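Local coordinates for putative MCP-type signal transduction protein (Campylobacter jejuni subsp. jejuni serotype O:2, PDB 4WY9) that serves as the chemoreceptor Tlp1, whose periplasmic tandem-PAS domain probably senses chemical signals, perhaps through indirect ligand recognition, to direct chemotaxis, at residues A[250-255]-A[268-273]; A[212-217]-A[276-281]. All blocks are in the same frame, centred on the assembly; numbering follows the deposited sequence. Where two conformers were deposited one is given.

Overall arrangement
Both contacts belong to one five-stranded antiparallel sheet and sit about 10 Å apart, centre to centre. Contact 1 ties an edge strand, 253-258, to strand 264-274 and lies at the surface; contact 2 joins strand 209-213 to strand 277-286 and is largely buried. Strands 264-274 and 277-286 are neighbours, so the two contacts touch: W279 N and V281 N face F272 O and N270 O respectively, probably as hydrogen bonds, and A280 packs on S271. Both share backbone pairing and some apolar packing; contact 1 adds amide, hydroxyl and water bonds where its ladder ends, contact 2 a tryptophan face over N213 CB.

Contact 1: A[250-255]-A[268-273]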
ATOM      1  N   GLY A 250     -17.176  -0.173  -5.376  1.00 18.05           N
ATOM      2  CA  GLY A 250     -16.141   0.249  -6.284  1.00 18.59           C
ATOM      3  C   GLY A 250     -16.611   1.230  -7.338  1.00 18.41           C
ATOM      4  O   GLY A 250     -16.120   1.231  -8.467  1.00 19.74           O
ATOM      5  N   LYS A 251     -17.575   2.080  -6.980  1.00 16.52           N
ATOM      6  CA  LYS A 251     -18.144   3.035  -7.896  1.00 17.92           C
ATOM      7  C   LYS A 251     -17.666   4.442  -7.677  1.00 14.34           C
ATOM      8  O   LYS A 251     -17.054   4.749  -6.657  1.00 13.30           O
ATOM      9  CB  LYS A 251     -19.636   2.948  -7.859  1.00 20.97           C
ATOM     10  CG  LYS A 251     -20.155   1.594  -8.360  1.00 25.78           C
ATOM     11  CD  LYS A 251     -21.623   1.503  -8.137  1.00 34.12           C
ATOM     12  CE  LYS A 251     -22.270   0.312  -8.860  1.00 37.20           C
ATOM     13  NZ  LYS A 251     -23.704   0.663  -8.990  1.00 45.01           N
ATOM     14  N   ASN A 252     -17.974   5.324  -8.639  1.00 14.56           N
ATOM     15  CA  ASN A 252     -17.692   6.744  -8.502  1.00 14.48           C
ATOM     16  C   ASN A 252     -18.975   7.492  -8.279  1.00 15.05           C
ATOM     17  O   ASN A 252     -20.041   7.050  -8.706  1.00 19.45           O
ATOM     18  CB  ASN A 252     -16.984   7.331  -9.735  1.00 13.33           C
ATOM     19  CG  ASN A 252     -15.684   6.617 -10.091  1.00 13.95           C
ATOM     20  OD1 ASN A 252     -15.085   5.942  -9.275  1.00 15.02           O
ATOM     21  ND2 ASN A 252     -15.250   6.768 -11.331  1.00 16.38           N
ATOM     22  N   GLY A 253     -18.906   8.657  -7.653  1.00 11.36           N
ATOM     23  CA  GLY A 253     -20.092   9.508  -7.560  1.00 11.45           C
ATOM     24  C   GLY A 253     -19.896  10.627  -6.584  1.00  9.20           C
ATOM     25  O   GLY A 253     -18.867  10.713  -5.913  1.00  9.60           O
ATOM     26  N   VAL A 254     -20.861  11.527  -6.496  0.64  9.07           N
ATOM     27  CA  VAL A 254     -20.866  12.613  -5.538  0.64  7.69           C
ATOM     28  C   VAL A 254     -22.166  12.614  -4.766  0.64  8.70           C
ATOM     29  O   VAL A 254     -23.249  12.595  -5.352  0.64 11.63           O
ATOM     30  CB  VAL A 254     -20.650  14.005  -6.211  0.64 10.12           C
ATOM     31  CG1 VAL A 254     -20.350  15.030  -5.080  0.64 13.26           C
ATOM     32  CG2 VAL A 254     -19.494  13.968  -7.174  0.64  8.16           C
ATOM     33  N   PHE A 255     -22.050  12.674  -3.453  1.00  8.58           N
ATOM     34  CA  PHE A 255     -23.131  12.408  -2.548  1.00  9.57           C
ATOM     35  C   PHE A 255     -23.276  13.467  -1.475  1.00  9.34           C
ATOM     36  O   PHE A 255     -22.304  14.121  -1.105  1.00 10.48           O
ATOM     37  CB  PHE A 255     -22.905  11.033  -1.860  1.00 11.15           C
ATOM     38  CG  PHE A 255     -22.667   9.929  -2.813  1.00 12.60           C
ATOM     39  CD1 PHE A 255     -23.697   9.328  -3.471  1.00 16.45           C
ATOM     40  CD2 PHE A 255     -21.373   9.529  -3.103  1.00 12.84           C
ATOM     41  CE1 PHE A 255     -23.488   8.325  -4.390  1.00 15.94           C
ATOM     42  CE2 PHE A 255     -21.135   8.516  -4.019  1.00 14.47           C
ATOM     43  CZ  PHE A 255     -22.194   7.909  -4.655  1.00 16.37           C
ATOM     44  N   ALA A 268     -17.236  13.422  -2.702  1.00  7.15           N
ATOM     45  CA  ALA A 268     -16.997  12.687  -3.913  1.00  7.31           C
ATOM     46  C   ALA A 268     -16.170  11.449  -3.634  1.00  6.97           C
ATOM     47  O   ALA A 268     -15.271  11.468  -2.771  1.00  7.12           O
ATOM     48  CB  ALA A 268     -16.309  13.533  -4.949  1.00  9.60           C
ATOM     49  N   ILE A 269     -16.456  10.394  -4.380  1.00  6.82           N
ATOM     50  CA  ILE A 269     -15.709   9.144  -4.347  1.00  7.99           C
ATOM     51  C   ILE A 269     -15.170   8.876  -5.728  1.00  7.79           C
ATOM     52  O   ILE A 269     -15.910   8.972  -6.707  1.00  8.25           O
ATOM     53  CB  ILE A 269     -16.586   7.928  -3.910  1.00 10.92           C
ATOM     54  CG1 ILE A 269     -17.132   8.154  -2.512  1.00 14.92           C
ATOM     55  CG2 ILE A 269     -15.863   6.605  -3.998  1.00 14.31           C
ATOM     56  CD1 ILE A 269     -16.120   8.203  -1.513  1.00 16.97           C
ATOM     57  N   ASN A 270     -13.896   8.503  -5.813  1.00  8.17           N
ATOM     58  CA  ASN A 270     -13.365   7.933  -7.034  1.00  7.45           C
ATOM     59  C   ASN A 270     -12.713   6.607  -6.656  1.00  7.89           C
ATOM     60  O   ASN A 270     -11.751   6.577  -5.866  1.00  8.97           O
ATOM     61  CB  ASN A 270     -12.378   8.868  -7.734  1.00  8.60           C
ATOM     62  CG  ASN A 270     -11.981   8.366  -9.079  1.00  9.80           C
ATOM     63  OD1 ASN A 270     -11.265   7.377  -9.193  1.00 11.30           O
ATOM     64  ND2 ASN A 270     -12.481   8.999 -10.129  1.00 11.37           N
ATOM     65  N   SER A 271     -13.273   5.532  -7.159  1.00  9.31           N
ATOM     66  CA  SER A 271     -12.850   4.187  -6.884  1.00  9.53           C
ATOM     67  C   SER A 271     -11.945   3.665  -7.957  1.00 10.90           C
ATOM     68  O   SER A 271     -12.177   3.886  -9.146  1.00 13.42           O
ATOM     69  CB  SER A 271     -14.065   3.262  -6.724  1.00 11.00           C
ATOM     70  OG  SER A 271     -14.812   3.594  -5.589  1.00 12.09           O
ATOM     71  N   PHE A 272     -10.920   2.898  -7.562  1.00 11.73           N
ATOM     72  CA  PHE A 272     -10.002   2.310  -8.502  1.00 12.31           C
ATOM     73  C   PHE A 272      -9.514   0.941  -8.034  1.00 12.46           C
ATOM     74  O   PHE A 272      -9.486   0.666  -6.841  1.00 13.23           O
ATOM     75  CB  PHE A 272      -8.829   3.233  -8.805  1.00 13.45           C
ATOM     76  CG  PHE A 272      -8.004   3.611  -7.584  1.00 13.90           C
ATOM     77  CD1 PHE A 272      -8.377   4.672  -6.752  1.00 14.97           C
ATOM     78  CD2 PHE A 272      -6.819   2.955  -7.297  1.00 15.68           C
ATOM     79  CE1 PHE A 272      -7.615   5.005  -5.660  1.00 15.72           C
ATOM     80  CE2 PHE A 272      -6.043   3.325  -6.200  1.00 14.68           C
ATOM     81  CZ  PHE A 272      -6.442   4.380  -5.401  1.00 14.82           C
ATOM     82  N   LYS A 273      -9.132   0.113  -8.987  1.00 13.99           N
ATOM     83  CA  LYS A 273      -8.637  -1.198  -8.694  1.00 14.15           C
ATOM     84  C   LYS A 273      -7.152  -1.230  -8.890  1.00 14.51           C
ATOM     85  O   LYS A 273      -6.616  -0.574  -9.775  1.00 17.75           O
ATOM     86  CB  LYS A 273      -9.299  -2.269  -9.562  1.00 18.35           C
ATOM     87  CG  LYS A 273     -10.780  -2.520  -9.253  1.00 23.29           C
ATOM     88  CD  LYS A 273     -11.370  -3.431 -10.290  1.00 28.51           C
ATOM     89  CE  LYS A 273     -12.788  -2.981 -10.672  1.00 36.99           C
ATOM     90  NZ  LYS A 273     -13.341  -3.690 -11.842  1.00 41.65           N
TER
HETATM   91  O   HOH W   1     -12.596   5.472 -11.276  1.00 25.11           O
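S271 and N252 have similar first torsions: chi1 of S271 (-66°) sets OG beside its own backbone N and anti to the carbonyl carbon, and chi1 of N252 (-56°) brings CG to the same side of its residue. From there the serine hydroxyl donates across to the other strand, S271 OG to K251 O at 2.7 Å, with the donor above the carbonyl plane. The N252 amide in turn takes over the role of a backbone carbonyl: S271 N donates to N252 OD1 at 2.8 Å in a fairly straight bond. Alongside it, the N270 amide points the same way, the two planes stacked 26° apart and N252 ND2 lying 3.8 Å from N270 ND2. Water 1 accepts from N252 ND2 at 3.0 Å and also lies within donating distance of N270 OD1 and S271 O, though it cannot be assumed to serve both at once. The N270 side chain rests against T20 and A24 of helix 8-51.

Beyond N252 the strands pair regularly. G253 and I269 form a hydrogen-bonded antiparallel pair, I269 N to G253 O at 2.9 Å and G253 N to I269 O at 3.2 Å; V254 and A268 follow as a non-hydrogen-bonded pair, V254 CG2 against A268 CB on one face of the sheet, where A268 also packs on L16. The F255 ring folds back over G253, which has no side chain, and sets its CE2 edge 4.3 Å from I269 CG1, against E242, T243 and A246 of helix 241-249.

That helix ends in a Schellman motif at G250, whose carbonyl carbon packs on S271 CB. This is the open end of the beta hairpin 253-258/264-274 at the border of a PAS-type antiparallel sheet, where side chains of N252 and S271 extend the ladder past its last backbone bond.

Contact 2: A[212-217]-A[276-281]; sequences LNSDGF and DSSWAV
W279 presents one face of its indole to N213: N213 CB sits 3.9 Å from the centroid of the six-membered ring, 17° off the normal, in a CH-pi contact offset toward the rim at CE3 and CZ3. At the ring edge, in plane, W279 NE1 donates to S277 OG at 2.9 Å; this bond, with S277 OG itself held by V274 O, helps set the ring's rotation, while N213 CB covers part of one face. The ring also meets F31 of helix 8-51 and touches P153.

The backbones pair at L212 and A280, which exchange two nearly straight bonds, A280 N to L212 O at 2.8 Å and L212 N to A280 O at 3.0 Å, while L212 CD2 closes over the same carbonyl, 3.4 Å from A280 O, and reaches A280 CB at 4.1 Å. One step on, N213 and W279 form a non-hydrogen-bonded pair with diverging side chains. S214 N then donates to S278 O, bent and from above the carbonyl plane, and S214 OG packs on S278 CB at 3.4 Å.

In N213, CG lies between the backbone N and the carbonyl carbon (chi1 71°), and its amide turns back into its own turn, where F217 N donates to N213 OD1 at 3.0 Å from above the carbonyl plane. G216 N bonds to N213 O, N213 N to F217 O, and G216 has positive phi (107°): a type I turn with a G1 beta bulge, joining strands 209-213 and 218-220 beside the central strand of a PAS-type, 2-1-5-4-3 antiparallel sheet.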
ATOM      1  N   LEU A 212      -8.864   5.161   1.308  1.00  7.11           N
ATOM      2  CA  LEU A 212      -9.291   3.978   2.030  1.00  7.19           C
ATOM      3  C   LEU A 212      -9.464   2.827   1.079  1.00  6.71           C
ATOM      4  O   LEU A 212      -9.611   3.022  -0.139  1.00  8.96           O
ATOM      5  CB  LEU A 212     -10.538   4.257   2.852  1.00 10.05           C
ATOM      6  CG  LEU A 212     -11.898   4.493   2.271  1.00 11.43           C
ATOM      7  CD1 LEU A 212     -12.925   4.727   3.357  1.00 11.12           C
ATOM      8  CD2 LEU A 212     -11.957   5.655   1.284  1.00 13.32           C
ATOM      9  N   ASN A 213      -9.455   1.595   1.591  1.00  7.39           N
ATOM     10  CA  ASN A 213      -9.740   0.485   0.686  1.00  8.46           C
ATOM     11  C   ASN A 213     -11.258   0.282   0.589  1.00  8.60           C
ATOM     12  O   ASN A 213     -12.030   0.934   1.318  1.00  9.01           O
ATOM     13  CB  ASN A 213      -8.952  -0.790   1.053  1.00  8.70           C
ATOM     14  CG  ASN A 213      -9.401  -1.476   2.314  1.00  9.15           C
ATOM     15  OD1 ASN A 213     -10.421  -1.169   2.895  1.00 10.13           O
ATOM     16  ND2 ASN A 213      -8.634  -2.499   2.697  1.00  9.24           N
ATOM     17  N   SER A 214     -11.716  -0.586  -0.297  1.00  9.90           N
ATOM     18  CA  SER A 214     -13.147  -0.690  -0.550  1.00 10.59           C
ATOM     19  C   SER A 214     -13.894  -1.256   0.672  1.00 12.32           C
ATOM     20  O   SER A 214     -15.095  -1.060   0.801  1.00 12.81           O
ATOM     21  CB  SER A 214     -13.421  -1.560  -1.785  1.00 11.90           C
ATOM     22  OG  SER A 214     -12.978  -2.887  -1.605  1.00 13.55           O
ATOM     23  N   ASP A 215     -13.181  -1.965   1.551  1.00 11.30           N
ATOM     24  CA  ASP A 215     -13.759  -2.472   2.778  1.00 12.41           C
ATOM     25  C   ASP A 215     -13.988  -1.386   3.820  1.00 10.96           C
ATOM     26  O   ASP A 215     -14.683  -1.606   4.804  1.00 13.83           O
ATOM     27  CB  ASP A 215     -12.898  -3.607   3.369  1.00 13.87           C
ATOM     28  CG  ASP A 215     -12.860  -4.833   2.493  1.00 17.30           C
ATOM     29  OD1 ASP A 215     -13.934  -5.230   1.998  1.00 19.39           O
ATOM     30  OD2 ASP A 215     -11.767  -5.409   2.300  1.00 20.84           O
ATOM     31  N   GLY A 216     -13.403  -0.199   3.592  1.00 10.22           N
ATOM     32  CA  GLY A 216     -13.575   0.910   4.499  1.00 10.32           C
ATOM     33  C   GLY A 216     -12.385   1.264   5.362  1.00  8.42           C
ATOM     34  O   GLY A 216     -12.447   2.246   6.114  1.00  9.35           O
ATOM     35  N   PHE A 217     -11.290   0.490   5.291  1.00  8.92           N
ATOM     36  CA  PHE A 217     -10.147   0.732   6.135  1.00  8.67           C
ATOM     37  C   PHE A 217      -9.311   1.886   5.629  1.00  8.42           C
ATOM     38  O   PHE A 217      -8.861   1.886   4.480  1.00  8.72           O
ATOM     39  CB  PHE A 217      -9.311  -0.545   6.279  1.00  9.70           C
ATOM     40  CG  PHE A 217     -10.009  -1.633   6.988  1.00 11.08           C
ATOM     41  CD1 PHE A 217     -10.250  -1.558   8.367  1.00 11.67           C
ATOM     42  CD2 PHE A 217     -10.477  -2.730   6.296  1.00 13.10           C
ATOM     43  CE1 PHE A 217     -10.917  -2.573   9.005  1.00 13.41           C
ATOM     44  CE2 PHE A 217     -11.163  -3.763   6.952  1.00 13.23           C
ATOM     45  CZ  PHE A 217     -11.391  -3.671   8.291  1.00 12.43           C
ATOM     46  N   ASP A 276      -5.870  -7.199  -7.583  1.00 15.90           N
ATOM     47  CA  ASP A 276      -7.090  -7.771  -6.974  1.00 16.89           C
ATOM     48  C   ASP A 276      -7.571  -6.936  -5.774  1.00 16.28           C
ATOM     49  O   ASP A 276      -8.502  -7.330  -5.074  1.00 19.03           O
ATOM     50  CB  ASP A 276      -6.840  -9.217  -6.535  1.00 20.72           C
ATOM     51  CG  ASP A 276      -6.514 -10.115  -7.696  1.00 29.15           C
ATOM     52  OD1 ASP A 276      -7.291 -10.050  -8.692  1.00 34.43           O
ATOM     53  OD2 ASP A 276      -5.494 -10.840  -7.643  1.00 31.63           O
ATOM     54  N   SER A 277      -6.925  -5.794  -5.525  1.00 14.12           N
ATOM     55  CA  SER A 277      -7.344  -4.921  -4.425  1.00 12.92           C
ATOM     56  C   SER A 277      -8.153  -3.759  -4.957  1.00 11.69           C
ATOM     57  O   SER A 277      -8.110  -3.429  -6.142  1.00 13.56           O
ATOM     58  CB  SER A 277      -6.130  -4.415  -3.617  1.00 15.08           C
ATOM     59  OG  SER A 277      -5.357  -3.489  -4.324  1.00 14.54           O
ATOM     60  N   SER A 278      -8.900  -3.116  -4.085  1.00 11.41           N
ATOM     61  CA  SER A 278      -9.824  -2.050  -4.460  1.00 11.14           C
ATOM     62  C   SER A 278      -9.694  -0.919  -3.496  1.00  9.07           C
ATOM     63  O   SER A 278      -9.729  -1.139  -2.271  1.00  9.98           O
ATOM     64  CB  SER A 278     -11.246  -2.566  -4.501  1.00 12.57           C
ATOM     65  OG  SER A 278     -11.409  -3.644  -5.410  1.00 16.87           O
ATOM     66  N   TRP A 279      -9.585   0.306  -4.020  1.00  9.28           N
ATOM     67  CA  TRP A 279      -9.348   1.485  -3.233  1.00  8.37           C
ATOM     68  C   TRP A 279     -10.255   2.618  -3.640  1.00  8.21           C
ATOM     69  O   TRP A 279     -10.844   2.586  -4.723  1.00  9.59           O
ATOM     70  CB  TRP A 279      -7.874   1.910  -3.335  1.00  8.41           C
ATOM     71  CG  TRP A 279      -6.929   0.846  -2.928  1.00  7.92           C
ATOM     72  CD1 TRP A 279      -6.489  -0.199  -3.695  1.00 10.10           C
ATOM     73  CD2 TRP A 279      -6.290   0.716  -1.657  1.00  8.68           C
ATOM     74  NE1 TRP A 279      -5.637  -0.985  -2.958  1.00 10.05           N
ATOM     75  CE2 TRP A 279      -5.494  -0.461  -1.707  1.00  8.94           C
ATOM     76  CE3 TRP A 279      -6.311   1.451  -0.488  1.00  9.89           C
ATOM     77  CZ2 TRP A 279      -4.730  -0.885  -0.614  1.00 10.61           C
ATOM     78  CZ3 TRP A 279      -5.562   1.031   0.589  1.00 10.05           C
ATOM     79  CH2 TRP A 279      -4.784  -0.127   0.509  1.00 10.08           C
ATOM     80  N   ALA A 280     -10.353   3.634  -2.790  1.00  7.68           N
ATOM     81  CA  ALA A 280     -11.091   4.825  -3.148  1.00  8.31           C
ATOM     82  C   ALA A 280     -10.460   6.052  -2.534  1.00  7.44           C
ATOM     83  O   ALA A 280      -9.904   5.984  -1.424  1.00  7.89           O
ATOM     84  CB  ALA A 280     -12.552   4.723  -2.704  1.00  9.63           C
ATOM     85  N   VAL A 281     -10.537   7.170  -3.250  1.00  6.80           N
ATOM     86  CA  VAL A 281     -10.290   8.460  -2.679  1.00  6.96           C
ATOM     87  C   VAL A 281     -11.630   9.101  -2.387  1.00  6.25           C
ATOM     88  O   VAL A 281     -12.511   9.120  -3.249  1.00  7.86           O
ATOM     89  CB  VAL A 281      -9.434   9.380  -3.584  1.00  7.90           C
ATOM     90  CG1 VAL A 281      -9.256  10.746  -2.957  1.00  8.48           C
ATOM     91  CG2 VAL A 281      -8.094   8.728  -3.852  1.00  8.51           C
TER